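Putative cytochrome P450 hydroxylase (PDB 6GMF) probably acts as a haem-dependent monooxygenase of the cytochrome P450 family, using molecular oxygen to oxidise substrates such as terpenes. Local coordinates at residues A245-T250 with S386-R391; D119-K124 with T130-V135; R109-A114 with L357-A362. One frame throughout, in Å; residues are numbered along the deposited sequence.

Contact 1. Residues A245-T250 with S386-R391; sequences ALVALT and STLPLR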
ATOM      1  N   ALA A 245     -12.286  -2.011   0.213  1.00 17.42           N
ATOM      2  CA  ALA A 245     -13.336  -1.649   1.150  1.00 16.05           C
ATOM      3  C   ALA A 245     -14.665  -1.678   0.410  1.00 18.40           C
ATOM      4  O   ALA A 245     -15.640  -2.179   0.941  1.00 21.38           O
ATOM      5  CB  ALA A 245     -13.060  -0.286   1.712  1.00 16.26           C
ATOM      6  N   LEU A 246     -14.676  -1.125  -0.804  1.00 18.84           N
ATOM      7  CA  LEU A 246     -15.945  -1.057  -1.591  1.00 19.87           C
ATOM      8  C   LEU A 246     -16.389  -2.469  -1.965  1.00 20.65           C
ATOM      9  O   LEU A 246     -17.600  -2.780  -1.993  1.00 22.82           O
ATOM     10  CB  LEU A 246     -15.752  -0.155  -2.811  1.00 19.93           C
ATOM     11  CG  LEU A 246     -15.603   1.314  -2.439  1.00 20.84           C
ATOM     12  CD1 LEU A 246     -15.247   2.151  -3.647  1.00 21.14           C
ATOM     13  CD2 LEU A 246     -16.863   1.834  -1.745  1.00 25.18           C
ATOM     14  N   VAL A 247     -15.431  -3.348  -2.266  1.00 19.90           N
ATOM     15  CA  VAL A 247     -15.719  -4.739  -2.578  1.00 19.56           C
ATOM     16  C   VAL A 247     -16.298  -5.433  -1.332  1.00 19.41           C
ATOM     17  O   VAL A 247     -17.375  -6.071  -1.414  1.00 21.94           O
ATOM     18  CB  VAL A 247     -14.498  -5.501  -3.131  1.00 18.67           C
ATOM     19  CG1 VAL A 247     -14.738  -7.012  -3.120  1.00 19.64           C
ATOM     20  CG2 VAL A 247     -14.101  -5.063  -4.541  1.00 18.88           C
ATOM     21  N   ALA A 248     -15.635  -5.292  -0.184  1.00 20.68           N
ATOM     22  CA  ALA A 248     -16.081  -5.938   1.071  1.00 22.52           C
ATOM     23  C   ALA A 248     -17.471  -5.400   1.447  1.00 22.43           C
ATOM     24  O   ALA A 248     -18.357  -6.141   1.870  1.00 23.79           O
ATOM     25  CB  ALA A 248     -15.055  -5.734   2.158  1.00 22.58           C
ATOM     26  N   LEU A 249     -17.667  -4.086   1.356  1.00 22.93           N
ATOM     27  CA  LEU A 249     -18.936  -3.528   1.820  1.00 24.15           C
ATOM     28  C   LEU A 249     -20.053  -3.986   0.892  1.00 23.79           C
ATOM     29  O   LEU A 249     -21.127  -4.334   1.414  1.00 25.74           O
ATOM     30  CB  LEU A 249     -18.865  -2.008   1.889  1.00 22.56           C
ATOM     31  CG  LEU A 249     -17.997  -1.473   3.020  1.00 23.52           C
ATOM     32  CD1 LEU A 249     -17.698  -0.008   2.818  1.00 25.27           C
ATOM     33  CD2 LEU A 249     -18.635  -1.716   4.370  1.00 25.05           C
ATOM     34  N   THR A 250     -19.781  -4.062  -0.425  1.00 22.36           N
ATOM     35  CA  THR A 250     -20.859  -4.467  -1.387  1.00 23.49           C
ATOM     36  C   THR A 250     -21.152  -5.962  -1.259  1.00 24.76           C
ATOM     37  O   THR A 250     -22.284  -6.386  -1.539  1.00 28.57           O
ATOM     38  CB  THR A 250     -20.615  -4.013  -2.824  1.00 26.03           C
ATOM     39  OG1 THR A 250     -19.336  -4.459  -3.276  1.00 24.15           O
ATOM     40  CG2 THR A 250     -20.740  -2.506  -2.953  1.00 25.32           C
ATOM     41  N   SER A 386      -9.088  -4.629 -10.678  1.00 23.52           N
ATOM     42  CA  SER A 386      -8.616  -4.062 -11.937  1.00 26.03           C
ATOM     43  C   SER A 386      -9.572  -2.975 -12.453  1.00 23.31           C
ATOM     44  O   SER A 386      -9.162  -2.041 -13.126  1.00 25.61           O
ATOM     45  CB  SER A 386      -8.400  -5.143 -12.969  1.00 28.15           C
ATOM     46  OG  SER A 386      -9.630  -5.758 -13.310  1.00 34.86           O
ATOM     47  N   THR A 387     -10.853  -3.168 -12.165  1.00 23.29           N
ATOM     48  CA  THR A 387     -11.959  -2.273 -12.436  1.00 23.32           C
ATOM     49  C   THR A 387     -13.042  -2.585 -11.394  1.00 21.72           C
ATOM     50  O   THR A 387     -13.074  -3.715 -10.868  1.00 21.45           O
ATOM     51  CB  THR A 387     -12.470  -2.498 -13.865  1.00 24.87           C
ATOM     52  OG1 THR A 387     -13.490  -1.541 -14.152  1.00 30.55           O
ATOM     53  CG2 THR A 387     -13.050  -3.872 -14.048  1.00 23.82           C
ATOM     54  N   LEU A 388     -13.897  -1.608 -11.067  1.00 20.88           N
ATOM     55  CA  LEU A 388     -14.953  -1.803 -10.118  1.00 22.45           C
ATOM     56  C   LEU A 388     -16.157  -0.952 -10.515  1.00 24.00           C
ATOM     57  O   LEU A 388     -16.446   0.099  -9.924  1.00 20.96           O
ATOM     58  CB  LEU A 388     -14.470  -1.482  -8.692  1.00 24.01           C
ATOM     59  CG  LEU A 388     -15.458  -1.841  -7.573  1.00 23.52           C
ATOM     60  CD1 LEU A 388     -15.672  -3.343  -7.552  1.00 24.94           C
ATOM     61  CD2 LEU A 388     -15.008  -1.365  -6.203  1.00 24.09           C
ATOM     62  N   PRO A 389     -16.918  -1.403 -11.539  1.00 23.25           N
ATOM     63  CA  PRO A 389     -18.157  -0.741 -11.915  1.00 23.16           C
ATOM     64  C   PRO A 389     -19.145  -0.873 -10.757  1.00 21.86           C
ATOM     65  O   PRO A 389     -19.420  -2.009 -10.321  1.00 22.63           O
ATOM     66  CB  PRO A 389     -18.575  -1.485 -13.190  1.00 22.11           C
ATOM     67  CG  PRO A 389     -17.306  -2.045 -13.733  1.00 25.44           C
ATOM     68  CD  PRO A 389     -16.569  -2.484 -12.475  1.00 23.04           C
ATOM     69  N   LEU A 390     -19.691   0.267 -10.306  1.00 22.42           N
ATOM     70  CA  LEU A 390     -20.670   0.348  -9.272  1.00 23.77           C
ATOM     71  C   LEU A 390     -21.971   1.013  -9.763  1.00 26.10           C
ATOM     72  O   LEU A 390     -21.957   1.940 -10.592  1.00 25.87           O
ATOM     73  CB  LEU A 390     -20.093   1.219  -8.152  1.00 24.70           C
ATOM     74  CG  LEU A 390     -19.427   0.516  -6.961  1.00 27.71           C
ATOM     75  CD1 LEU A 390     -18.984  -0.925  -7.209  1.00 26.06           C
ATOM     76  CD2 LEU A 390     -18.365   1.368  -6.328  1.00 25.00           C
ATOM     77  N   ARG A 391     -23.088   0.624  -9.148  1.00 25.75           N
ATOM     78  CA  ARG A 391     -24.365   1.259  -9.384  1.00 28.84           C
ATOM     79  C   ARG A 391     -24.707   2.056  -8.128  1.00 27.02           C
ATOM     80  O   ARG A 391     -24.708   1.493  -7.044  1.00 29.67           O
ATOM     81  CB  ARG A 391     -25.388   0.174  -9.746  1.00 34.46           C
ATOM     82  CG  ARG A 391     -26.856   0.572  -9.760  1.00 44.97           C
ATOM     83  CD  ARG A 391     -27.709  -0.622 -10.208  1.00 49.08           C
ATOM     84  NE  ARG A 391     -27.042  -1.482 -11.190  1.00 51.87           N
ATOM     85  CZ  ARG A 391     -26.993  -1.241 -12.502  1.00 58.49           C
ATOM     86  NH1 ARG A 391     -27.609  -0.183 -13.006  1.00 62.95           N
ATOM     87  NH2 ARG A 391     -26.323  -2.049 -13.309  1.00 59.80           N
TER

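Contact 2. Residues D119-K124 with T130-V135; sequences DGLRGK and TVEVTV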
ATOM      1  N   ASP A 119     -18.374  14.707  -6.859  1.00 23.97           N
ATOM      2  CA  ASP A 119     -19.082  15.649  -7.766  1.00 27.92           C
ATOM      3  C   ASP A 119     -19.031  15.135  -9.210  1.00 25.22           C
ATOM      4  O   ASP A 119     -19.963  15.355  -9.893  1.00 23.97           O
ATOM      5  CB  ASP A 119     -18.488  17.054  -7.675  1.00 27.65           C
ATOM      6  CG  ASP A 119     -18.875  17.792  -6.412  1.00 26.94           C
ATOM      7  OD1 ASP A 119     -19.706  17.288  -5.688  1.00 27.59           O
ATOM      8  OD2 ASP A 119     -18.271  18.823  -6.147  1.00 30.63           O
ATOM      9  N   GLY A 120     -17.932  14.523  -9.637  1.00 25.75           N
ATOM     10  CA  GLY A 120     -17.834  13.957 -10.986  1.00 26.45           C
ATOM     11  C   GLY A 120     -18.791  12.803 -11.216  1.00 27.71           C
ATOM     12  O   GLY A 120     -18.941  12.434 -12.353  1.00 28.62           O
ATOM     13  N   LEU A 121     -19.431  12.283 -10.166  1.00 25.64           N
ATOM     14  CA  LEU A 121     -20.343  11.161 -10.334  1.00 27.12           C
ATOM     15  C   LEU A 121     -21.804  11.657 -10.523  1.00 29.31           C
ATOM     16  O   LEU A 121     -22.693  10.842 -10.794  1.00 30.17           O
ATOM     17  CB  LEU A 121     -20.218  10.254  -9.102  1.00 28.93           C
ATOM     18  CG  LEU A 121     -18.803   9.752  -8.799  1.00 24.95           C
ATOM     19  CD1 LEU A 121     -18.816   8.786  -7.648  1.00 25.25           C
ATOM     20  CD2 LEU A 121     -18.206   9.085 -10.020  1.00 28.02           C
ATOM     21  N   ARG A 122     -22.083  12.942 -10.287  1.00 31.79           N
ATOM     22  CA  ARG A 122     -23.471  13.449 -10.297  1.00 32.53           C
ATOM     23  C   ARG A 122     -24.070  13.247 -11.693  1.00 31.82           C
ATOM     24  O   ARG A 122     -23.365  13.401 -12.727  1.00 31.65           O
ATOM     25  CB  ARG A 122     -23.538  14.923  -9.889  1.00 34.23           C
ATOM     26  CG  ARG A 122     -23.383  15.171  -8.399  1.00 38.87           C
ATOM     27  CD  ARG A 122     -23.220  16.651  -8.096  1.00 40.01           C
ATOM     28  NE  ARG A 122     -22.087  17.239  -8.808  1.00 44.37           N
ATOM     29  CZ  ARG A 122     -21.811  18.534  -8.817  1.00 44.43           C
ATOM     30  NH1 ARG A 122     -22.475  19.346  -8.007  1.00 45.41           N
ATOM     31  NH2 ARG A 122     -20.893  19.011  -9.639  1.00 42.45           N
ATOM     32  N   GLY A 123     -25.355  12.848 -11.699  1.00 33.75           N
ATOM     33  CA  GLY A 123     -26.160  12.675 -12.908  1.00 36.28           C
ATOM     34  C   GLY A 123     -25.939  11.316 -13.549  1.00 36.31           C
ATOM     35  O   GLY A 123     -26.556  11.022 -14.565  1.00 36.55           O
ATOM     36  N   LYS A 124     -25.028  10.512 -12.970  1.00 33.06           N
ATOM     37  CA  LYS A 124     -24.737   9.147 -13.427  1.00 35.98           C
ATOM     38  C   LYS A 124     -25.440   8.158 -12.488  1.00 31.76           C
ATOM     39  O   LYS A 124     -25.569   8.441 -11.294  1.00 34.98           O
ATOM     40  CB  LYS A 124     -23.247   8.806 -13.358  1.00 35.86           C
ATOM     41  CG  LYS A 124     -22.269   9.651 -14.169  1.00 40.13           C
ATOM     42  CD  LYS A 124     -20.834   9.491 -13.640  1.00 39.15           C
ATOM     43  CE  LYS A 124     -20.015   8.419 -14.317  1.00 42.47           C
ATOM     44  NZ  LYS A 124     -19.035   9.003 -15.264  1.00 43.87           N
ATOM     45  N   THR A 130     -12.667   2.723  -9.814  1.00 19.06           N
ATOM     46  CA  THR A 130     -11.217   2.828  -9.796  1.00 19.06           C
ATOM     47  C   THR A 130     -10.796   4.115 -10.504  1.00 18.76           C
ATOM     48  O   THR A 130     -10.232   5.009  -9.898  1.00 18.52           O
ATOM     49  CB  THR A 130     -10.518   1.584 -10.342  1.00 20.80           C
ATOM     50  OG1 THR A 130     -10.775   1.407 -11.739  1.00 23.62           O
ATOM     51  CG2 THR A 130     -10.872   0.363  -9.534  1.00 20.60           C
ATOM     52  N   VAL A 131     -11.146   4.275 -11.785  1.00 19.32           N
ATOM     53  CA  VAL A 131     -10.668   5.438 -12.517  1.00 18.71           C
ATOM     54  C   VAL A 131     -11.246   6.714 -11.910  1.00 19.25           C
ATOM     55  O   VAL A 131     -10.572   7.749 -11.909  1.00 19.49           O
ATOM     56  CB  VAL A 131     -11.058   5.309 -14.003  1.00 19.86           C
ATOM     57  CG1 VAL A 131     -10.868   6.624 -14.754  1.00 22.46           C
ATOM     58  CG2 VAL A 131     -10.306   4.157 -14.619  1.00 22.49           C
ATOM     59  N   GLU A 132     -12.487   6.663 -11.442  1.00 18.50           N
ATOM     60  CA  GLU A 132     -13.190   7.880 -11.076  1.00 20.18           C
ATOM     61  C   GLU A 132     -12.921   8.298  -9.624  1.00 20.87           C
ATOM     62  O   GLU A 132     -13.121   9.486  -9.267  1.00 20.73           O
ATOM     63  CB  GLU A 132     -14.672   7.712 -11.385  1.00 21.24           C
ATOM     64  CG  GLU A 132     -14.916   7.456 -12.848  1.00 21.30           C
ATOM     65  CD  GLU A 132     -16.366   7.519 -13.260  1.00 23.58           C
ATOM     66  OE1 GLU A 132     -16.876   6.533 -13.883  1.00 23.80           O
ATOM     67  OE2 GLU A 132     -16.960   8.578 -13.045  1.00 29.10           O
ATOM     68  N   VAL A 133     -12.471   7.369  -8.766  1.00 19.30           N
ATOM     69  CA  VAL A 133     -12.374   7.663  -7.319  1.00 19.76           C
ATOM     70  C   VAL A 133     -11.074   7.113  -6.711  1.00 19.51           C
ATOM     71  O   VAL A 133     -10.283   7.867  -6.191  1.00 20.13           O
ATOM     72  CB  VAL A 133     -13.592   7.156  -6.529  1.00 21.32           C
ATOM     73  CG1 VAL A 133     -13.401   7.406  -5.041  1.00 22.78           C
ATOM     74  CG2 VAL A 133     -14.895   7.773  -7.022  1.00 24.69           C
ATOM     75  N   THR A 134     -10.876   5.785  -6.747  1.00 17.46           N
ATOM     76  CA  THR A 134      -9.871   5.213  -5.895  1.00 16.79           C
ATOM     77  C   THR A 134      -8.468   5.437  -6.441  1.00 18.73           C
ATOM     78  O   THR A 134      -7.529   5.556  -5.662  1.00 16.84           O
ATOM     79  CB  THR A 134     -10.136   3.735  -5.619  1.00 17.75           C
ATOM     80  OG1 THR A 134      -9.889   2.989  -6.799  1.00 18.51           O
ATOM     81  CG2 THR A 134     -11.539   3.497  -5.130  1.00 18.47           C
ATOM     82  N   VAL A 135      -8.333   5.466  -7.763  1.00 17.91           N
ATOM     83  CA  VAL A 135      -7.009   5.733  -8.370  1.00 17.88           C
ATOM     84  C   VAL A 135      -6.635   7.199  -8.205  1.00 18.04           C
ATOM     85  O   VAL A 135      -5.514   7.477  -7.765  1.00 17.96           O
ATOM     86  CB  VAL A 135      -6.992   5.316  -9.851  1.00 17.67           C
ATOM     87  CG1 VAL A 135      -5.760   5.854 -10.565  1.00 21.48           C
ATOM     88  CG2 VAL A 135      -7.068   3.820  -9.959  1.00 18.29           C
TER
HETATM   89  O   HOH W   1     -15.927  10.727 -12.611  1.00 30.00           O

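Contact 3. Residues R109-A114 with L357-A362; sequences RIRDIA and LEVLLA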
ATOM      1  N   ARG A 109      -8.202  19.380   3.160  1.00 21.16           N
ATOM      2  CA  ARG A 109      -7.959  19.321   1.703  1.00 24.28           C
ATOM      3  C   ARG A 109      -8.368  17.948   1.165  1.00 23.14           C
ATOM      4  O   ARG A 109      -8.848  17.870   0.082  1.00 25.35           O
ATOM      5  CB  ARG A 109      -6.484  19.577   1.415  1.00 24.53           C
ATOM      6  CG  ARG A 109      -6.140  19.513  -0.062  1.00 25.89           C
ATOM      7  CD  ARG A 109      -7.012  20.385  -0.933  1.00 27.63           C
ATOM      8  NE  ARG A 109      -6.694  20.122  -2.326  1.00 25.42           N
ATOM      9  CZ  ARG A 109      -7.553  20.174  -3.319  1.00 27.00           C
ATOM     10  NH1 ARG A 109      -8.805  20.527  -3.099  1.00 31.55           N
ATOM     11  NH2 ARG A 109      -7.168  19.857  -4.533  1.00 28.49           N
ATOM     12  N   ILE A 110      -8.092  16.902   1.915  1.00 20.27           N
ATOM     13  CA  ILE A 110      -8.475  15.539   1.496  1.00 20.93           C
ATOM     14  C   ILE A 110     -10.005  15.453   1.381  1.00 21.34           C
ATOM     15  O   ILE A 110     -10.513  14.832   0.454  1.00 20.82           O
ATOM     16  CB  ILE A 110      -7.855  14.486   2.434  1.00 18.31           C
ATOM     17  CG1 ILE A 110      -6.335  14.414   2.242  1.00 20.32           C
ATOM     18  CG2 ILE A 110      -8.514  13.126   2.228  1.00 18.07           C
ATOM     19  CD1 ILE A 110      -5.588  13.629   3.282  1.00 20.96           C
ATOM     20  N   ARG A 111     -10.753  16.066   2.319  1.00 20.35           N
ATOM     21  CA  ARG A 111     -12.211  16.057   2.277  1.00 21.87           C
ATOM     22  C   ARG A 111     -12.678  16.788   1.006  1.00 21.98           C
ATOM     23  O   ARG A 111     -13.573  16.358   0.327  1.00 22.69           O
ATOM     24  CB  ARG A 111     -12.740  16.668   3.587  1.00 23.04           C
ATOM     25  CG  ARG A 111     -14.217  16.445   3.851  1.00 25.57           C
ATOM     26  CD  ARG A 111     -14.597  16.717   5.297  1.00 27.12           C
ATOM     27  NE  ARG A 111     -13.882  15.870   6.247  1.00 27.91           N
ATOM     28  CZ  ARG A 111     -14.184  14.598   6.525  1.00 26.05           C
ATOM     29  NH1 ARG A 111     -15.202  14.008   5.925  1.00 28.22           N
ATOM     30  NH2 ARG A 111     -13.460  13.924   7.397  1.00 24.40           N
ATOM     31  N   ASP A 112     -12.006  17.878   0.683  1.00 22.91           N
ATOM     32  CA  ASP A 112     -12.380  18.657  -0.514  1.00 25.97           C
ATOM     33  C   ASP A 112     -12.139  17.806  -1.758  1.00 24.75           C
ATOM     34  O   ASP A 112     -12.920  17.854  -2.641  1.00 23.94           O
ATOM     35  CB  ASP A 112     -11.624  19.984  -0.566  1.00 27.85           C
ATOM     36  CG  ASP A 112     -12.237  21.067   0.298  1.00 29.35           C
ATOM     37  OD1 ASP A 112     -13.341  20.881   0.764  1.00 30.45           O
ATOM     38  OD2 ASP A 112     -11.582  22.070   0.482  1.00 28.97           O
ATOM     39  N   ILE A 113     -11.031  17.097  -1.789  1.00 23.84           N
ATOM     40  CA  ILE A 113     -10.719  16.236  -2.954  1.00 23.00           C
ATOM     41  C   ILE A 113     -11.789  15.150  -3.031  1.00 23.12           C
ATOM     42  O   ILE A 113     -12.269  14.897  -4.080  1.00 21.74           O
ATOM     43  CB  ILE A 113      -9.304  15.667  -2.802  1.00 23.55           C
ATOM     44  CG1 ILE A 113      -8.270  16.778  -2.923  1.00 23.49           C
ATOM     45  CG2 ILE A 113      -9.042  14.575  -3.812  1.00 23.50           C
ATOM     46  CD1 ILE A 113      -6.883  16.354  -2.567  1.00 26.36           C
ATOM     47  N   ALA A 114     -12.144  14.568  -1.898  1.00 21.61           N
ATOM     48  CA  ALA A 114     -13.167  13.511  -1.898  1.00 21.44           C
ATOM     49  C   ALA A 114     -14.476  14.058  -2.472  1.00 21.38           C
ATOM     50  O   ALA A 114     -15.076  13.412  -3.274  1.00 22.14           O
ATOM     51  CB  ALA A 114     -13.335  12.954  -0.511  1.00 22.22           C
ATOM     52  N   LEU A 357     -14.242   7.173   2.164  1.00 20.15           N
ATOM     53  CA  LEU A 357     -15.395   6.325   2.439  1.00 21.35           C
ATOM     54  C   LEU A 357     -16.486   7.158   3.148  1.00 22.19           C
ATOM     55  O   LEU A 357     -17.677   6.973   2.855  1.00 23.38           O
ATOM     56  CB  LEU A 357     -14.963   5.119   3.268  1.00 20.73           C
ATOM     57  CG  LEU A 357     -14.153   4.077   2.495  1.00 20.83           C
ATOM     58  CD1 LEU A 357     -13.616   3.074   3.462  1.00 22.10           C
ATOM     59  CD2 LEU A 357     -14.978   3.392   1.404  1.00 21.86           C
ATOM     60  N   GLU A 358     -16.108   8.092   4.022  1.00 22.86           N
ATOM     61  CA  GLU A 358     -17.117   8.974   4.686  1.00 24.45           C
ATOM     62  C   GLU A 358     -17.919   9.738   3.623  1.00 27.51           C
ATOM     63  O   GLU A 358     -19.153   9.843   3.692  1.00 25.04           O
ATOM     64  CB  GLU A 358     -16.484  10.003   5.622  1.00 25.09           C
ATOM     65  CG  GLU A 358     -16.175   9.501   7.004  1.00 26.67           C
ATOM     66  CD  GLU A 358     -15.355  10.492   7.822  1.00 29.69           C
ATOM     67  OE1 GLU A 358     -14.744  11.436   7.228  1.00 30.08           O
ATOM     68  OE2 GLU A 358     -15.296  10.335   9.046  1.00 30.64           O
ATOM     69  N   VAL A 359     -17.224  10.255   2.612  1.00 23.82           N
ATOM     70  CA  VAL A 359     -17.880  11.049   1.589  1.00 23.55           C
ATOM     71  C   VAL A 359     -18.714  10.135   0.684  1.00 23.32           C
ATOM     72  O   VAL A 359     -19.862  10.453   0.328  1.00 25.52           O
ATOM     73  CB  VAL A 359     -16.837  11.891   0.842  1.00 22.74           C
ATOM     74  CG1 VAL A 359     -17.436  12.633  -0.347  1.00 24.80           C
ATOM     75  CG2 VAL A 359     -16.169  12.863   1.806  1.00 24.61           C
ATOM     76  N   LEU A 360     -18.135   9.024   0.226  1.00 24.02           N
ATOM     77  CA  LEU A 360     -18.908   8.118  -0.643  1.00 24.75           C
ATOM     78  C   LEU A 360     -20.185   7.646   0.062  1.00 27.81           C
ATOM     79  O   LEU A 360     -21.289   7.632  -0.541  1.00 27.03           O
ATOM     80  CB  LEU A 360     -18.056   6.902  -0.989  1.00 27.05           C
ATOM     81  CG  LEU A 360     -17.008   7.110  -2.070  1.00 26.87           C
ATOM     82  CD1 LEU A 360     -15.989   5.980  -2.012  1.00 25.38           C
ATOM     83  CD2 LEU A 360     -17.655   7.189  -3.445  1.00 27.45           C
ATOM     84  N   LEU A 361     -20.022   7.209   1.309  1.00 26.16           N
ATOM     85  CA  LEU A 361     -21.112   6.588   2.044  1.00 29.63           C
ATOM     86  C   LEU A 361     -22.193   7.631   2.299  1.00 30.43           C
ATOM     87  O   LEU A 361     -23.373   7.271   2.286  1.00 35.31           O
ATOM     88  CB  LEU A 361     -20.606   6.005   3.366  1.00 29.41           C
ATOM     89  CG  LEU A 361     -19.774   4.731   3.262  1.00 32.98           C
ATOM     90  CD1 LEU A 361     -19.521   4.106   4.627  1.00 32.55           C
ATOM     91  CD2 LEU A 361     -20.402   3.730   2.327  1.00 35.90           C
ATOM     92  N   ALA A 362     -21.789   8.880   2.595  1.00 29.00           N
ATOM     93  CA  ALA A 362     -22.761   9.953   2.915  1.00 27.90           C
ATOM     94  C   ALA A 362     -23.518  10.377   1.654  1.00 30.67           C
ATOM     95  O   ALA A 362     -24.715  10.576   1.677  1.00 32.48           O
ATOM     96  CB  ALA A 362     -22.061  11.125   3.524  1.00 26.48           C
TER

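Contact 1. Residues A245-T250 with S386-R391
Leu246 O accepts two bonds from Thr250, one turn further along helix 220-251, the long central helix of the P450 fold. The backbone N of Thr250 makes the usual helical bond, and its hydroxyl adds a second, with OG1 2.7 Å from Leu246 O and tilted 18° from the carbonyl plane. Arg369 NH1 also bonds OG1. Threonine suits this place because it folds its hydroxyl back on its own helix, so the polar group needs no partner in 386-391.

Between the segments the contact is purely apolar. Leu388 forks against the helix: CD2 lies 3.7 Å from Leu246 CB, and CD1 meets Val247 CG2 at 3.8 Å. With CG anti to the backbone N (chi1 -172°), the branch point is carried towards the helix and the two methyls can part over Leu246 and Val247. One residue beyond Pro389, Leu390 crosses Leu246 at about a right angle, its CD2 4.2 Å from Leu246 CD1. Strand 389-391 is the middle strand of a small sheet, between 126-128 and 368-369. With no hydrogen bond between the two segments, their direct contact rests on dispersion and the burial of branched side chains; the polar link from this helix to the sheet runs through Arg369 instead.

Contact 2. Residues D119-K124 with T130-V135
The turn that leaves helix 107-119, the D helix of the P450 fold, is tied through Leu121 and Lys124 to the short helix 129-134 that follows strand 126-128. Lys124 and Glu132 reach for each other from opposite directions, and their salt bridge closes with NZ 3.1 Å from Glu132 OE2. The ammonium arrives on the syn side of that oxygen, 26° out of the carboxylate plane, after bends in the lysine chain at chi3 and chi4. The other carboxylate oxygen, Glu132 OE1, accepts the backbone N-H of Glu128. Held by a different partner at each oxygen, the carboxylate is probably limited in its rotation.

Leu121 supplies the apolar side of the contact, crossing Glu132 obliquely. Its CD2 methyl comes within 3.3 Å of Glu132 OE2, a close approach to a charged oxygen, while its CD1 meets Val133 CG2 at 4.1 Å. A leucine suits the place because one methyl can face the glutamate and the other the buried valine; Phe127 and Val394 pack on it too.

The loop gets its shape from two overlapping turns: type I from Asp119 to Arg122, then type II from Leu121 to Lys124, with Gly123 supplying the positive phi (84°) of the second. Asp119 O accepts both Arg122 N and Arg122 NE, the latter at 3.0 Å and on a lone pair. The guanidinium of Arg122 carries Asp119 CG over one face, and Arg363 forms a salt bridge with Asp119 OD1. On the partner side a wider pi-type turn is closed by Val135 N, 2.9 Å from Thr130 O. Helix, tight reversal, edge strand and helix again in succession is the way P450s pass from the D helix through a small sheet towards the E helix.

Contact 3. Residues R109-A114 with L357-A362
The guanidinium of Arg111 presents its NH1–NH2 edge to a single oxygen of Glu358. OE1 lies almost exactly in the guanidinium plane, 2.9 Å from Arg111 NH1 and 2.8 Å from Arg111 NH2. The carboxylate is turned 42° against that plane, so the two N-H groups use the oxygen differently: NH2 meets its syn lone pair, whereas NH1 approaches from above the carboxylate plane. Sharing one acceptor bends both bonds, with N-H...O angles of 142° and 148°. Val359 CG2 lies obliquely to the same guanidinium. Arg111 NH2 has a second anionic partner in Glu107 OE2, one turn earlier in its own helix, so the arginine joins two carboxylates.

Helices 107-119 and 346-363 correspond to the D and L helices of P450s, members of the conserved core bundle. Here they run in broadly the same direction, the axes of segments 109-114 and 357-362 approaching to 9.7 Å. Their backbones come nearest at Ala114 and Val359, where alanine's small side chain suits the close approach: its CB packs 3.7 Å from Val359 CG2. The valine's other methyl, CG1, stands anti to its backbone N and reaches the backbone of Ala114, 3.8 Å from Ala114 O. Branching at the beta carbon thus lets one short residue touch both the methyl and the backbone of Ala114, with His115 and Val118 also against it. Ala114 touches Met356 as well, while the long, flexible Arg111 and Glu358 span the wider gap at the partly exposed margin.

In the fold
Leu246 and Leu360 bring the three contacts together. The centres of contacts 1 and 2 lie 12 Å apart, as do those of contacts 2 and 3; contacts 1 and 3 are 16 Å apart. Leu246 CD1 touches Thr134 CG2 and Leu360 CD1, both at 4.2 Å, and Val133 CG1 also reaches Leu360 CD1 at 4.2 Å. The segments of contacts 1 and 3 alternate along the chain, and their helices 220-251 and 346-363 pack together where Ala245 and Leu246 meet Leu357. All three contacts lie away from the haem-binding residues; the side chain of Leu246 is about 13 Å from the haem. Helix 346-363 nevertheless starts just after Cys343, the axial ligand of the iron.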